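Local coordinates for protein glutamate--tRNA ligase (Methanothermobacter thermautotrophicus, PDB 3AII) that probably activates glutamate with ATP and transfers it to tRNA(Glu) and, as a non-discriminating archaeal enzyme, also to tRNA(Gln), at residues 177-182 with 233-238; 413-418 with 464-469; 444-449 with 458-463. All coordinates share one frame; numbering follows the deposited sequence.

Interaction 1. Residues 177-182 with 233-238; sequences EYTEKL and AVVRVK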
loop_
_atom_site.group_PDB
_atom_site.type_symbol
_atom_site.label_atom_id
_atom_site.label_comp_id
_atom_site.label_asym_id
_atom_site.label_seq_id
_atom_site.Cartn_x
_atom_site.Cartn_y
_atom_site.Cartn_z
ATOM N N GLU A 177 -3.965 26.489 -21.962
ATOM C CA GLU A 177 -3.351 27.816 -21.897
ATOM C C GLU A 177 -1.842 27.716 -22.065
ATOM O O GLU A 177 -1.224 28.460 -22.860
ATOM C CB GLU A 177 -3.670 28.478 -20.549
ATOM C CG GLU A 177 -3.059 29.865 -20.377
ATOM C CD GLU A 177 -3.176 30.376 -18.947
ATOM O OE1 GLU A 177 -4.011 29.835 -18.187
ATOM O OE2 GLU A 177 -2.431 31.313 -18.580
ATOM N N TYR A 178 -1.234 26.797 -21.325
ATOM C CA TYR A 178 0.213 26.668 -21.390
ATOM C C TYR A 178 0.701 25.943 -22.636
ATOM O O TYR A 178 1.840 26.110 -23.020
ATOM C CB TYR A 178 0.808 26.129 -20.076
ATOM C CG TYR A 178 0.801 27.241 -19.062
ATOM C CD1 TYR A 178 1.826 28.172 -19.033
ATOM C CD2 TYR A 178 -0.281 27.426 -18.213
ATOM C CE1 TYR A 178 1.802 29.234 -18.149
ATOM C CE2 TYR A 178 -0.316 28.505 -17.327
ATOM C CZ TYR A 178 0.739 29.395 -17.310
ATOM O OH TYR A 178 0.727 30.460 -16.436
ATOM N N THR A 179 -0.166 25.154 -23.267
ATOM C CA THR A 179 0.158 24.626 -24.598
ATOM C C THR A 179 0.269 25.771 -25.609
ATOM O O THR A 179 1.208 25.811 -26.409
ATOM C CB THR A 179 -0.895 23.613 -25.073
ATOM O OG1 THR A 179 -0.829 22.458 -24.227
ATOM C CG2 THR A 179 -0.626 23.184 -26.515
ATOM N N GLU A 180 -0.710 26.673 -25.594
ATOM C CA GLU A 180 -0.699 27.847 -26.485
ATOM C C GLU A 180 0.527 28.726 -26.216
ATOM O O GLU A 180 1.172 29.207 -27.142
ATOM C CB GLU A 180 -1.997 28.652 -26.356
ATOM C CG GLU A 180 -3.236 27.880 -26.814
ATOM C CD GLU A 180 -4.339 28.770 -27.374
ATOM O OE1 GLU A 180 -4.317 29.997 -27.123
ATOM O OE2 GLU A 180 -5.228 28.234 -28.072
ATOM N N LYS A 181 0.869 28.910 -24.944
ATOM C CA LYS A 181 2.036 29.722 -24.608
ATOM C C LYS A 181 3.322 29.060 -25.082
ATOM O O LYS A 181 4.229 29.734 -25.589
ATOM C CB LYS A 181 2.099 29.995 -23.098
ATOM C CG LYS A 181 1.107 31.072 -22.647
ATOM C CD LYS A 181 1.174 31.312 -21.144
ATOM C CE LYS A 181 0.129 32.340 -20.708
ATOM N NZ LYS A 181 0.135 32.543 -19.235
ATOM N N LEU A 182 3.400 27.742 -24.929
ATOM C CA LEU A 182 4.582 27.006 -25.332
ATOM C C LEU A 182 4.767 27.099 -26.849
ATOM O O LEU A 182 5.877 27.259 -27.340
ATOM C CB LEU A 182 4.469 25.541 -24.901
ATOM C CG LEU A 182 5.624 24.594 -25.229
ATOM C CD1 LEU A 182 6.918 25.068 -24.586
ATOM C CD2 LEU A 182 5.289 23.160 -24.795
ATOM N N ALA A 233 -3.531 13.333 -34.299
ATOM C CA ALA A 233 -2.576 14.433 -34.229
ATOM C C ALA A 233 -2.109 14.533 -32.784
ATOM O O ALA A 233 -2.847 14.184 -31.871
ATOM C CB ALA A 233 -3.233 15.742 -34.666
ATOM N N VAL A 234 -0.882 15.001 -32.592
ATOM C CA VAL A 234 -0.347 15.211 -31.248
ATOM C C VAL A 234 0.366 16.559 -31.191
ATOM O O VAL A 234 0.751 17.120 -32.225
ATOM C CB VAL A 234 0.629 14.090 -30.843
ATOM C CG1 VAL A 234 -0.135 12.780 -30.654
ATOM C CG2 VAL A 234 1.733 13.941 -31.889
ATOM N N VAL A 235 0.505 17.104 -29.989
ATOM C CA VAL A 235 1.454 18.185 -29.768
ATOM C C VAL A 235 2.773 17.582 -29.301
ATOM O O VAL A 235 2.789 16.721 -28.408
ATOM C CB VAL A 235 0.941 19.195 -28.703
ATOM C CG1 VAL A 235 1.955 20.323 -28.493
ATOM C CG2 VAL A 235 -0.390 19.792 -29.121
ATOM N N ARG A 236 3.866 18.017 -29.923
ATOM C CA ARG A 236 5.211 17.572 -29.558
ATOM C C ARG A 236 6.036 18.733 -29.035
ATOM O O ARG A 236 5.975 19.831 -29.569
ATOM C CB ARG A 236 5.910 16.961 -30.777
ATOM C CG ARG A 236 5.271 15.662 -31.225
ATOM C CD ARG A 236 5.997 15.067 -32.431
ATOM N NE ARG A 236 5.417 13.763 -32.766
ATOM C CZ ARG A 236 5.674 12.639 -32.104
ATOM N NH1 ARG A 236 6.512 12.637 -31.077
ATOM N NH2 ARG A 236 5.099 11.504 -32.475
ATOM N N VAL A 237 6.782 18.484 -27.966
ATOM C CA VAL A 237 7.668 19.497 -27.419
ATOM C C VAL A 237 8.939 19.486 -28.259
ATOM O O VAL A 237 9.482 18.426 -28.533
ATOM C CB VAL A 237 8.015 19.172 -25.970
ATOM C CG1 VAL A 237 8.987 20.201 -25.404
ATOM C CG2 VAL A 237 6.735 19.107 -25.126
ATOM N N LYS A 238 9.422 20.654 -28.666
ATOM C CA LYS A 238 10.673 20.680 -29.412
ATOM C C LYS A 238 11.821 20.459 -28.442
ATOM O O LYS A 238 12.005 21.239 -27.512
ATOM C CB LYS A 238 10.841 22.013 -30.151
ATOM C CG LYS A 238 9.792 22.257 -31.232
ATOM C CD LYS A 238 10.065 23.537 -32.031
ATOM C CE LYS A 238 8.959 23.764 -33.054
ATOM N NZ LYS A 238 9.212 24.926 -33.981
#
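Thr179 and Leu182, one helical turn apart, rest on Val235 and Val237 where helix 172-184 packs against a four-stranded antiparallel sheet in the catalytic domain. Two methyl pairs make the direct contact, and its inner side is wholly buried. CG2 of Thr179 lies 4.3 Å from CG2 of Val235; CG2 stands opposite the backbone N, while OG1 turns back to the carbonyl oxygen of Tyr175 in its own helix. CG of Leu182 likewise lies opposite its backbone N (chi1 -180°), which carries CD2 to 4.3 Å from Val237 CG2. Neither approach is tight in itself, and the compactness comes from neighbours: Trp222 and Met254 close round Thr179 and Val235, and Leu306 touches both Leu182 and Val237. The strand belongs to the zinc-bearing part of the domain, since Val234 pairs through its backbone with the zinc ligand Cys191, and the side chain of Val235 is about 11 Å from the metal. The outer side of the helix is looser and polar. There the extended, solvent-exposed side chain of Lys181 runs along the helix to Glu177 in a salt bridge: NZ of Lys181 meets Glu177 OE2 at 2.9 Å on the anti side of that oxygen, 15° out of the carboxylate plane.

Interaction 2. Residues 413-418 with 464-469; sequences LEVVGL and VNVIYS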
loop_
_atom_site.group_PDB
_atom_site.type_symbol
_atom_site.label_atom_id
_atom_site.label_comp_id
_atom_site.label_asym_id
_atom_site.label_seq_id
_atom_site.Cartn_x
_atom_site.Cartn_y
_atom_site.Cartn_z
ATOM N N LEU A 413 -10.144 -33.920 23.144
ATOM C CA LEU A 413 -9.547 -35.039 23.858
ATOM C C LEU A 413 -9.849 -34.983 25.351
ATOM O O LEU A 413 -9.751 -33.928 25.984
ATOM C CB LEU A 413 -8.035 -35.051 23.654
ATOM C CG LEU A 413 -7.539 -35.275 22.225
ATOM C CD1 LEU A 413 -6.065 -34.897 22.061
ATOM C CD2 LEU A 413 -7.770 -36.738 21.862
ATOM N N GLU A 414 -10.209 -36.131 25.915
ATOM C CA GLU A 414 -10.381 -36.242 27.355
ATOM C C GLU A 414 -9.017 -36.393 28.002
ATOM O O GLU A 414 -8.187 -37.162 27.515
ATOM C CB GLU A 414 -11.220 -37.480 27.686
ATOM C CG GLU A 414 -11.342 -37.739 29.156
ATOM C CD GLU A 414 -12.293 -38.874 29.455
ATOM O OE1 GLU A 414 -12.557 -39.677 28.535
ATOM O OE2 GLU A 414 -12.773 -38.959 30.607
ATOM N N VAL A 415 -8.768 -35.665 29.090
ATOM C CA VAL A 415 -7.539 -35.897 29.845
ATOM C C VAL A 415 -7.804 -37.080 30.770
ATOM O O VAL A 415 -8.322 -36.919 31.869
ATOM C CB VAL A 415 -7.094 -34.648 30.644
ATOM C CG1 VAL A 415 -5.802 -34.928 31.410
ATOM C CG2 VAL A 415 -6.916 -33.461 29.690
ATOM N N VAL A 416 -7.492 -38.281 30.290
ATOM C CA VAL A 416 -7.803 -39.503 31.033
ATOM C C VAL A 416 -6.956 -39.605 32.293
ATOM O O VAL A 416 -5.738 -39.478 32.248
ATOM C CB VAL A 416 -7.566 -40.746 30.160
ATOM C CG1 VAL A 416 -7.778 -42.028 30.964
ATOM C CG2 VAL A 416 -8.479 -40.710 28.930
ATOM N N GLY A 417 -7.606 -39.796 33.434
ATOM C CA GLY A 417 -6.882 -39.916 34.687
ATOM C C GLY A 417 -6.600 -38.606 35.405
ATOM O O GLY A 417 -5.872 -38.595 36.402
ATOM N N LEU A 418 -7.158 -37.500 34.911
ATOM C CA LEU A 418 -7.030 -36.227 35.620
ATOM C C LEU A 418 -7.573 -36.414 37.038
ATOM O O LEU A 418 -8.726 -36.823 37.217
ATOM C CB LEU A 418 -7.814 -35.133 34.898
ATOM C CG LEU A 418 -7.740 -33.729 35.498
ATOM C CD1 LEU A 418 -6.317 -33.179 35.406
ATOM C CD2 LEU A 418 -8.727 -32.800 34.788
ATOM N N VAL A 464 -1.165 -28.863 33.004
ATOM C CA VAL A 464 -0.794 -30.224 33.410
ATOM C C VAL A 464 0.084 -30.852 32.353
ATOM O O VAL A 464 0.145 -30.373 31.228
ATOM C CB VAL A 464 -2.027 -31.141 33.596
ATOM C CG1 VAL A 464 -2.865 -30.692 34.788
ATOM C CG2 VAL A 464 -2.856 -31.188 32.310
ATOM N N ASN A 465 0.751 -31.946 32.705
ATOM C CA ASN A 465 1.562 -32.682 31.743
ATOM C C ASN A 465 0.827 -33.967 31.382
ATOM O O ASN A 465 0.275 -34.628 32.253
ATOM C CB ASN A 465 2.923 -33.021 32.356
ATOM C CG ASN A 465 3.581 -31.814 32.996
ATOM O OD1 ASN A 465 3.590 -30.731 32.419
ATOM N ND2 ASN A 465 4.124 -31.992 34.201
ATOM N N VAL A 466 0.789 -34.287 30.095
ATOM C CA VAL A 466 0.065 -35.464 29.639
ATOM C C VAL A 466 0.910 -36.217 28.627
ATOM O O VAL A 466 1.929 -35.702 28.156
ATOM C CB VAL A 466 -1.241 -35.063 28.964
ATOM C CG1 VAL A 466 -2.171 -34.381 29.978
ATOM C CG2 VAL A 466 -0.961 -34.151 27.758
ATOM N N ILE A 467 0.491 -37.443 28.313
ATOM C CA ILE A 467 1.101 -38.208 27.239
ATOM C C ILE A 467 0.025 -38.571 26.224
ATOM O O ILE A 467 -1.029 -39.110 26.578
ATOM C CB ILE A 467 1.824 -39.466 27.776
ATOM C CG1 ILE A 467 2.938 -39.033 28.730
ATOM C CG2 ILE A 467 2.403 -40.288 26.621
ATOM C CD1 ILE A 467 3.519 -40.131 29.528
ATOM N N TYR A 468 0.283 -38.236 24.965
ATOM C CA TYR A 468 -0.641 -38.519 23.882
ATOM C C TYR A 468 -0.127 -39.748 23.139
ATOM O O TYR A 468 0.949 -39.714 22.546
ATOM C CB TYR A 468 -0.726 -37.304 22.940
ATOM C CG TYR A 468 -1.769 -37.410 21.849
ATOM C CD1 TYR A 468 -3.065 -37.813 22.133
ATOM C CD2 TYR A 468 -1.454 -37.100 20.523
ATOM C CE1 TYR A 468 -4.024 -37.907 21.136
ATOM C CE2 TYR A 468 -2.404 -37.199 19.524
ATOM C CZ TYR A 468 -3.685 -37.596 19.836
ATOM O OH TYR A 468 -4.648 -37.693 18.854
ATOM N N SER A 469 -0.880 -40.838 23.182
ATOM C CA SER A 469 -0.494 -42.007 22.399
ATOM C C SER A 469 -1.686 -42.906 22.147
ATOM O O SER A 469 -2.605 -42.968 22.960
ATOM C CB SER A 469 0.655 -42.777 23.059
ATOM O OG SER A 469 0.250 -43.381 24.269
#
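Leu413, Val415 and Leu418 face Tyr468, Val466 and Val464 across the interior of the distal anticodon-binding domain, which in this family is a beta-barrel. Strands 410-416 and 464-469 are not bonded to each other here; strand 472-477 lies between them in the sheet, and the two meet through side chains. The aliphatic contacts come first. Val415 and Val466 cross at about a right angle, CG1 to CG1 at 3.9 Å; with chi1 of Val415 at -180°, that methyl stands opposite its own backbone N and projects into the barrel. Leu418 CD1 approaches Val464 CG1 more loosely, at 4.3 Å, and Leu442 touches both residues. The aromatic contact is the second kind. Leu413 and Tyr468 also cross at about a right angle, and both methyls of Leu413 come to CE1 of Tyr468 from one side of the ring, CD1 at 3.8 Å and CD2 at 4.0 Å, CD1 approaching obliquely. No backbone bond joins the two segments; within 413-418 a type II turn from Val415 to Leu418, closed by a weak hydrogen bond from Leu418 N to Val415 O, has Gly417 at backbone angles suited to glycine, and after it the end of the Leu418 side chain reaches in to Val464. With no hydrogen bond or charge pair crossing it, the contact depends on apolar burial and the fit of branched side chains, while backbone hydrogen bonds join strand 410-416 to its neighbours 445-449 and 472-477.

Interaction 3. Residues 444-449 with 458-463; sequences GEVYLP and LRLIDA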
loop_
_atom_site.group_PDB
_atom_site.type_symbol
_atom_site.label_atom_id
_atom_site.label_comp_id
_atom_site.label_asym_id
_atom_site.label_seq_id
_atom_site.Cartn_x
_atom_site.Cartn_y
_atom_site.Cartn_z
ATOM N N GLY A 444 -12.063 -31.779 32.350
ATOM C CA GLY A 444 -11.978 -33.116 31.783
ATOM C C GLY A 444 -11.527 -33.137 30.335
ATOM O O GLY A 444 -10.516 -33.750 30.007
ATOM N N GLU A 445 -12.271 -32.464 29.463
ATOM C CA GLU A 445 -11.953 -32.471 28.036
ATOM C C GLU A 445 -11.303 -31.161 27.607
ATOM O O GLU A 445 -11.612 -30.097 28.146
ATOM C CB GLU A 445 -13.214 -32.694 27.198
ATOM C CG GLU A 445 -13.743 -34.128 27.239
ATOM C CD GLU A 445 -15.024 -34.281 26.447
ATOM O OE1 GLU A 445 -15.927 -33.433 26.612
ATOM O OE2 GLU A 445 -15.128 -35.247 25.664
ATOM N N VAL A 446 -10.408 -31.250 26.634
ATOM C CA VAL A 446 -9.789 -30.056 26.057
ATOM C C VAL A 446 -9.764 -30.152 24.548
ATOM O O VAL A 446 -9.868 -31.243 23.975
ATOM C CB VAL A 446 -8.332 -29.859 26.534
ATOM C CG1 VAL A 446 -8.268 -29.717 28.030
ATOM C CG2 VAL A 446 -7.423 -31.028 26.060
ATOM N N TYR A 447 -9.626 -29.002 23.899
ATOM C CA TYR A 447 -9.296 -28.976 22.485
ATOM C C TYR A 447 -7.811 -28.691 22.324
ATOM O O TYR A 447 -7.288 -27.739 22.918
ATOM C CB TYR A 447 -10.098 -27.885 21.773
ATOM C CG TYR A 447 -11.578 -28.177 21.642
ATOM C CD1 TYR A 447 -12.497 -27.562 22.480
ATOM C CD2 TYR A 447 -12.054 -29.028 20.646
ATOM C CE1 TYR A 447 -13.856 -27.805 22.355
ATOM C CE2 TYR A 447 -13.414 -29.280 20.513
ATOM C CZ TYR A 447 -14.307 -28.657 21.365
ATOM O OH TYR A 447 -15.660 -28.889 21.236
ATOM N N LEU A 448 -7.117 -29.520 21.547
ATOM C CA LEU A 448 -5.725 -29.248 21.196
ATOM C C LEU A 448 -5.609 -28.959 19.711
ATOM O O LEU A 448 -6.350 -29.526 18.907
ATOM C CB LEU A 448 -4.821 -30.442 21.509
ATOM C CG LEU A 448 -4.739 -30.940 22.941
ATOM C CD1 LEU A 448 -3.691 -32.060 23.048
ATOM C CD2 LEU A 448 -4.385 -29.807 23.861
ATOM N N PRO A 449 -4.669 -28.087 19.335
ATOM C CA PRO A 449 -4.453 -27.833 17.906
ATOM C C PRO A 449 -4.013 -29.112 17.221
ATOM O O PRO A 449 -3.059 -29.744 17.667
ATOM C CB PRO A 449 -3.323 -26.795 17.889
ATOM C CG PRO A 449 -2.670 -26.896 19.239
ATOM C CD PRO A 449 -3.735 -27.341 20.197
ATOM N N LEU A 458 3.346 -33.980 26.440
ATOM C CA LEU A 458 2.972 -32.593 26.203
ATOM C C LEU A 458 2.742 -31.918 27.534
ATOM O O LEU A 458 2.299 -32.543 28.489
ATOM C CB LEU A 458 1.661 -32.510 25.410
ATOM C CG LEU A 458 1.617 -33.186 24.042
ATOM C CD1 LEU A 458 0.169 -33.324 23.539
ATOM C CD2 LEU A 458 2.473 -32.420 23.047
ATOM N N ARG A 459 3.020 -30.625 27.583
ATOM C CA ARG A 459 2.603 -29.824 28.717
ATOM C C ARG A 459 1.576 -28.832 28.211
ATOM O O ARG A 459 1.892 -27.964 27.376
ATOM C CB ARG A 459 3.780 -29.073 29.330
ATOM C CG ARG A 459 3.317 -28.138 30.441
ATOM C CD ARG A 459 4.453 -27.674 31.312
ATOM N NE ARG A 459 3.974 -26.688 32.282
ATOM C CZ ARG A 459 3.364 -26.985 33.428
ATOM N NH1 ARG A 459 3.136 -28.252 33.781
ATOM N NH2 ARG A 459 2.973 -25.997 34.229
ATOM N N LEU A 460 0.347 -28.969 28.692
ATOM C CA LEU A 460 -0.678 -27.990 28.372
ATOM C C LEU A 460 -0.274 -26.745 29.152
ATOM O O LEU A 460 -0.173 -26.793 30.382
ATOM C CB LEU A 460 -2.064 -28.464 28.810
ATOM C CG LEU A 460 -2.642 -29.843 28.471
ATOM C CD1 LEU A 460 -4.168 -29.749 28.352
ATOM C CD2 LEU A 460 -2.053 -30.450 27.214
ATOM N N ILE A 461 -0.039 -25.643 28.440
ATOM C CA ILE A 461 0.605 -24.467 29.036
ATOM C C ILE A 461 -0.033 -24.042 30.358
ATOM O O ILE A 461 -1.243 -23.872 30.436
ATOM C CB ILE A 461 0.646 -23.295 28.052
ATOM C CG1 ILE A 461 1.606 -23.622 26.899
ATOM C CG2 ILE A 461 1.041 -21.979 28.773
ATOM C CD1 ILE A 461 1.512 -22.654 25.735
ATOM N N ASP A 462 0.799 -23.900 31.393
ATOM C CA ASP A 462 0.348 -23.492 32.726
ATOM C C ASP A 462 -0.602 -24.463 33.443
ATOM O O ASP A 462 -1.126 -24.139 34.513
ATOM C CB ASP A 462 -0.274 -22.086 32.672
ATOM C CG ASP A 462 0.772 -20.999 32.495
ATOM O OD1 ASP A 462 1.964 -21.276 32.746
ATOM O OD2 ASP A 462 0.412 -19.866 32.113
ATOM N N ALA A 463 -0.792 -25.667 32.897
ATOM C CA ALA A 463 -1.835 -26.550 33.399
ATOM C C ALA A 463 -1.322 -27.900 33.906
ATOM O O ALA A 463 -1.078 -28.063 35.101
ATOM C CB ALA A 463 -2.916 -26.742 32.325
#
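Val446 and Leu460 point at one another tip to tip, and Leu448 and Leu458 repeat that head-on approach further along, so that four buried aliphatic side chains meet inside the barrel of the anticodon-binding domain. In the first pair Leu460 CD1 sits over the fork of the valine, 4.1 Å from Val446 CG1 and 4.2 Å from Val446 CG2. In the second, CD1 of Leu448 faces CD1 of Leu458 at 4.1 Å. The two pairs are joined by a third meeting of another geometry: Leu448 and Leu460 cross at about a right angle, CD2 to CD2 at 4.1 Å. Leu448 and Leu460 each offer one methyl to a facing side chain and the other to each other; Leu458 meets the contact through CD1. For Leu460 this goes with a chi2 of -149°, away from a staggered value. The strand axes approach to 10.7 Å at 118°, too far for backbone pairing; strand 489-495 lies between them in the sheet, and its Trp493 touches Leu460. Beyond, Leu413 packs on Leu448. Methyl-to-methyl contacts at such even spacing, without any polar bond across, imply cohesion by dispersion and exclusion of water, with no directional bond fixing the orientation of the branches.

Overall arrangement
From the N terminus, interaction 1 comes first, closing a loop of 50 residues that contains the four zinc-binding cysteines and tying a catalytic-domain helix to a sheet beside it. It ends well before interaction 2 opens and lies on the other side of the chain's centre, with nearest atoms about 71 Å apart. Interaction 2 then spans 45 residues from 413-418 to 464-469, and interaction 3 falls within that span, closing a much shorter loop of eight residues. These two adjoin in one barrel sheet: Val415 N is 2.8 Å from Gly444 O, and Val466 N is 2.8 Å from Leu458 O, both probable hydrogen bonds between neighbouring parts of the sheet.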